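Dual specificity protein phosphatase 15 (Homo sapiens, PDB 1YZ4) removes phosphate from tyrosine, serine and threonine residues of proteins, and may act on MAPK13, ATF2, ERBB3, PDGFRB and SNX6. Local coordinates at residues Asn75-Cys80 / Cys87-Phe92. The protein carries 1 engineered substitution. Sequence-based numbering, arbitrary orientation.
Sequences NFIHCC and CLVHSF. Engineered in segment 87-92: S91 (natural residue Cys). With BOG (octyl beta-D-glucopyranoside), chain C; SO4 (sulfate ion), chain D.
C87 on strand 87-91 packs against F76, I77 and C80 of helix 70-82. No hydrogen bond crosses between the two segments, and the contact is apolar and buried. C87 SG lies 3.9 Å from I77 CG1. It owes this to its torsion: SG is anti to the backbone N (chi1 -176°), on a CB that already faces the helix. One turn further along, C80 SG packs alongside the root of the same residue, 3.8 Å from C87 CB. I77 also reaches V89, two residues further along the strand. I77 CD1 meets V89 CG2 at 3.9 Å, and the two side chains cross at about a right angle.

The sulfur-aromatic contact is looser. C87 SG approaches F76 CE2 to 4.2 Å and stands 5.4 Å from the centroid of the F76 ring, in an oblique position. F76, I77 and C80 also touch strand 36-40, through I38 and H36, so the helix packs over two neighbouring strands of the sheet.

The ligand contacts lie at the far end of segment 87-92. S91 is engineered in place of the natural Cys, the predicted phosphocysteine nucleophile. S91 OG donates a short hydrogen bond to sulfate O3 (2.5 Å). R97 NE and the backbone N atoms of A93, I95 and S96 bind the sulfate too. Beyond it, the octyl glucoside has its sugar C1 over one face of the F92 ring, while C6' of its alkyl chain comes to the ring edge, 3.6 Å from F92 CE2.

Segment 75-80 runs nearly antiparallel to strand 87-91 (155°), and helix 70-82 leads into the strand through a short loop. This is the alpha/beta core of the dual-specificity phosphatase catalytic domain, in which the central strand delivers the nucleophile position to the phosphate-binding loop, occupied here by sulfate.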
loop_
_atom_site.group_PDB
_atom_site.type_symbol
_atom_site.label_atom_id
_atom_site.label_comp_id
_atom_site.label_asym_id
_atom_site.label_seq_id
_atom_site.Cartn_x
_atom_site.Cartn_y
_atom_site.Cartn_z
ATOM N N ASN A 75 -0.367 -10.085 -1.153
ATOM C CA ASN A 75 -0.113 -11.093 -2.170
ATOM C C ASN A 75 -0.151 -10.453 -3.539
ATOM O O ASN A 75 0.647 -10.787 -4.413
ATOM C CB ASN A 75 -1.137 -12.223 -2.067
ATOM C CG ASN A 75 -0.691 -13.321 -1.107
ATOM O OD1 ASN A 75 0.006 -14.256 -1.498
ATOM N ND2 ASN A 75 -1.072 -13.196 0.160
ATOM N N PHE A 76 -1.080 -9.521 -3.713
ATOM C CA PHE A 76 -1.234 -8.795 -4.968
ATOM C C PHE A 76 0.060 -8.015 -5.235
ATOM O O PHE A 76 0.693 -8.162 -6.284
ATOM C CB PHE A 76 -2.418 -7.831 -4.845
ATOM C CG PHE A 76 -2.738 -7.079 -6.112
ATOM C CD1 PHE A 76 -3.402 -7.704 -7.164
ATOM C CD2 PHE A 76 -2.429 -5.729 -6.224
ATOM C CE1 PHE A 76 -3.765 -6.991 -8.310
ATOM C CE2 PHE A 76 -2.785 -5.001 -7.368
ATOM C CZ PHE A 76 -3.456 -5.631 -8.412
ATOM N N ILE A 77 0.454 -7.194 -4.266
ATOM C CA ILE A 77 1.663 -6.385 -4.388
ATOM C C ILE A 77 2.919 -7.201 -4.674
ATOM O O ILE A 77 3.696 -6.870 -5.572
ATOM C CB ILE A 77 1.900 -5.558 -3.107
ATOM C CG1 ILE A 77 0.817 -4.479 -2.990
ATOM C CG2 ILE A 77 3.302 -4.933 -3.129
ATOM C CD1 ILE A 77 0.725 -3.841 -1.611
ATOM N N HIS A 78 3.116 -8.264 -3.904
ATOM C CA HIS A 78 4.288 -9.106 -4.067
ATOM C C HIS A 78 4.353 -9.706 -5.468
ATOM O O HIS A 78 5.383 -9.616 -6.144
ATOM C CB HIS A 78 4.281 -10.213 -3.020
ATOM C CG HIS A 78 5.646 -10.691 -2.644
ATOM N ND1 HIS A 78 6.606 -9.857 -2.112
ATOM C CD2 HIS A 78 6.207 -11.921 -2.701
ATOM C CE1 HIS A 78 7.698 -10.552 -1.856
ATOM N NE2 HIS A 78 7.483 -11.809 -2.206
ATOM N N CYS A 79 3.252 -10.308 -5.904
ATOM C CA CYS A 79 3.188 -10.917 -7.228
ATOM C C CYS A 79 3.587 -9.884 -8.278
ATOM O O CYS A 79 4.388 -10.165 -9.180
ATOM C CB CYS A 79 1.773 -11.431 -7.514
ATOM S SG CYS A 79 1.507 -11.966 -9.231
ATOM N N CYS A 80 3.026 -8.685 -8.157
ATOM C CA CYS A 80 3.340 -7.616 -9.091
ATOM C C CYS A 80 4.837 -7.266 -9.083
ATOM O O CYS A 80 5.476 -7.176 -10.138
ATOM C CB CYS A 80 2.511 -6.378 -8.750
ATOM S SG CYS A 80 3.122 -4.833 -9.460
ATOM N N CYS A 87 3.428 -1.290 -8.475
ATOM C CA CYS A 87 2.136 -1.121 -7.837
ATOM C C CYS A 87 1.941 0.177 -7.077
ATOM O O CYS A 87 2.775 0.569 -6.259
ATOM C CB CYS A 87 1.849 -2.295 -6.894
ATOM S SG CYS A 87 0.195 -2.235 -6.135
ATOM N N LEU A 88 0.825 0.836 -7.366
ATOM C CA LEU A 88 0.463 2.071 -6.684
ATOM C C LEU A 88 -0.726 1.786 -5.775
ATOM O O LEU A 88 -1.782 1.367 -6.243
ATOM C CB LEU A 88 0.059 3.169 -7.680
ATOM C CG LEU A 88 -0.889 4.239 -7.102
ATOM C CD1 LEU A 88 -0.149 5.097 -6.080
ATOM C CD2 LEU A 88 -1.437 5.119 -8.215
ATOM N N VAL A 89 -0.555 1.990 -4.477
ATOM C CA VAL A 89 -1.668 1.794 -3.557
ATOM C C VAL A 89 -2.149 3.202 -3.196
ATOM O O VAL A 89 -1.347 4.058 -2.807
ATOM C CB VAL A 89 -1.237 1.050 -2.269
ATOM C CG1 VAL A 89 -2.465 0.751 -1.414
ATOM C CG2 VAL A 89 -0.502 -0.243 -2.626
ATOM N N HIS A 90 -3.449 3.450 -3.329
ATOM C CA HIS A 90 -3.975 4.773 -3.018
ATOM C C HIS A 90 -5.326 4.794 -2.309
ATOM O O HIS A 90 -6.115 3.846 -2.383
ATOM C CB HIS A 90 -4.083 5.593 -4.305
ATOM C CG HIS A 90 -5.199 5.157 -5.200
ATOM N ND1 HIS A 90 -6.503 5.562 -5.012
ATOM C CD2 HIS A 90 -5.211 4.334 -6.275
ATOM C CE1 HIS A 90 -7.271 5.009 -5.936
ATOM N NE2 HIS A 90 -6.512 4.260 -6.714
ATOM N N SER A 91 -5.561 5.902 -1.612
ATOM C CA SER A 91 -6.805 6.172 -0.897
ATOM C C SER A 91 -7.009 7.667 -1.124
ATOM O O SER A 91 -6.043 8.384 -1.412
ATOM C CB SER A 91 -6.689 5.821 0.592
ATOM O OG SER A 91 -5.376 6.023 1.081
ATOM N N PHE A 92 -8.247 8.136 -0.999
ATOM C CA PHE A 92 -8.564 9.536 -1.286
ATOM C C PHE A 92 -7.601 10.640 -0.859
ATOM O O PHE A 92 -7.103 11.382 -1.707
ATOM C CB PHE A 92 -9.963 9.902 -0.776
ATOM C CG PHE A 92 -10.594 11.035 -1.543
ATOM C CD1 PHE A 92 -11.096 10.826 -2.827
ATOM C CD2 PHE A 92 -10.639 12.317 -1.012
ATOM C CE1 PHE A 92 -11.634 11.881 -3.574
ATOM C CE2 PHE A 92 -11.173 13.377 -1.752
ATOM C CZ PHE A 92 -11.670 13.155 -3.035
HETATM C C1 BOG C . -14.379 12.309 0.467
HETATM O O1 BOG C . -15.085 13.533 0.698
HETATM C C2 BOG C . -13.657 11.877 1.775
HETATM O O2 BOG C . -12.732 12.874 2.171
HETATM C C3 BOG C . -12.917 10.557 1.534
HETATM O O3 BOG C . -12.273 10.142 2.722
HETATM C C4 BOG C . -13.940 9.509 1.113
HETATM O O4 BOG C . -13.277 8.280 0.885
HETATM C C5 BOG C . -14.662 9.972 -0.183
HETATM O O5 BOG C . -15.302 11.250 0.068
HETATM C C6 BOG C . -15.720 8.951 -0.597
HETATM O O6 BOG C . -16.470 9.424 -1.705
HETATM C "C1'" BOG C . -15.461 14.260 -0.481
HETATM C "C2'" BOG C . -15.118 15.707 -0.195
HETATM C "C3'" BOG C . -13.636 15.917 -0.425
HETATM C "C4'" BOG C . -13.177 17.335 -0.135
HETATM C "C5'" BOG C . -11.675 17.500 -0.390
HETATM C "C6'" BOG C . -10.832 16.401 0.245
HETATM C "C7'" BOG C . -9.370 16.612 -0.051
HETATM C "C8'" BOG C . -8.543 15.519 0.571
HETATM S S SO4 D . -7.066 8.273 3.108
HETATM O O1 SO4 D . -8.184 8.895 2.411
HETATM O O2 SO4 D . -7.447 6.937 3.554
HETATM O O3 SO4 D . -5.921 8.181 2.228
HETATM O O4 SO4 D . -6.669 9.060 4.267
#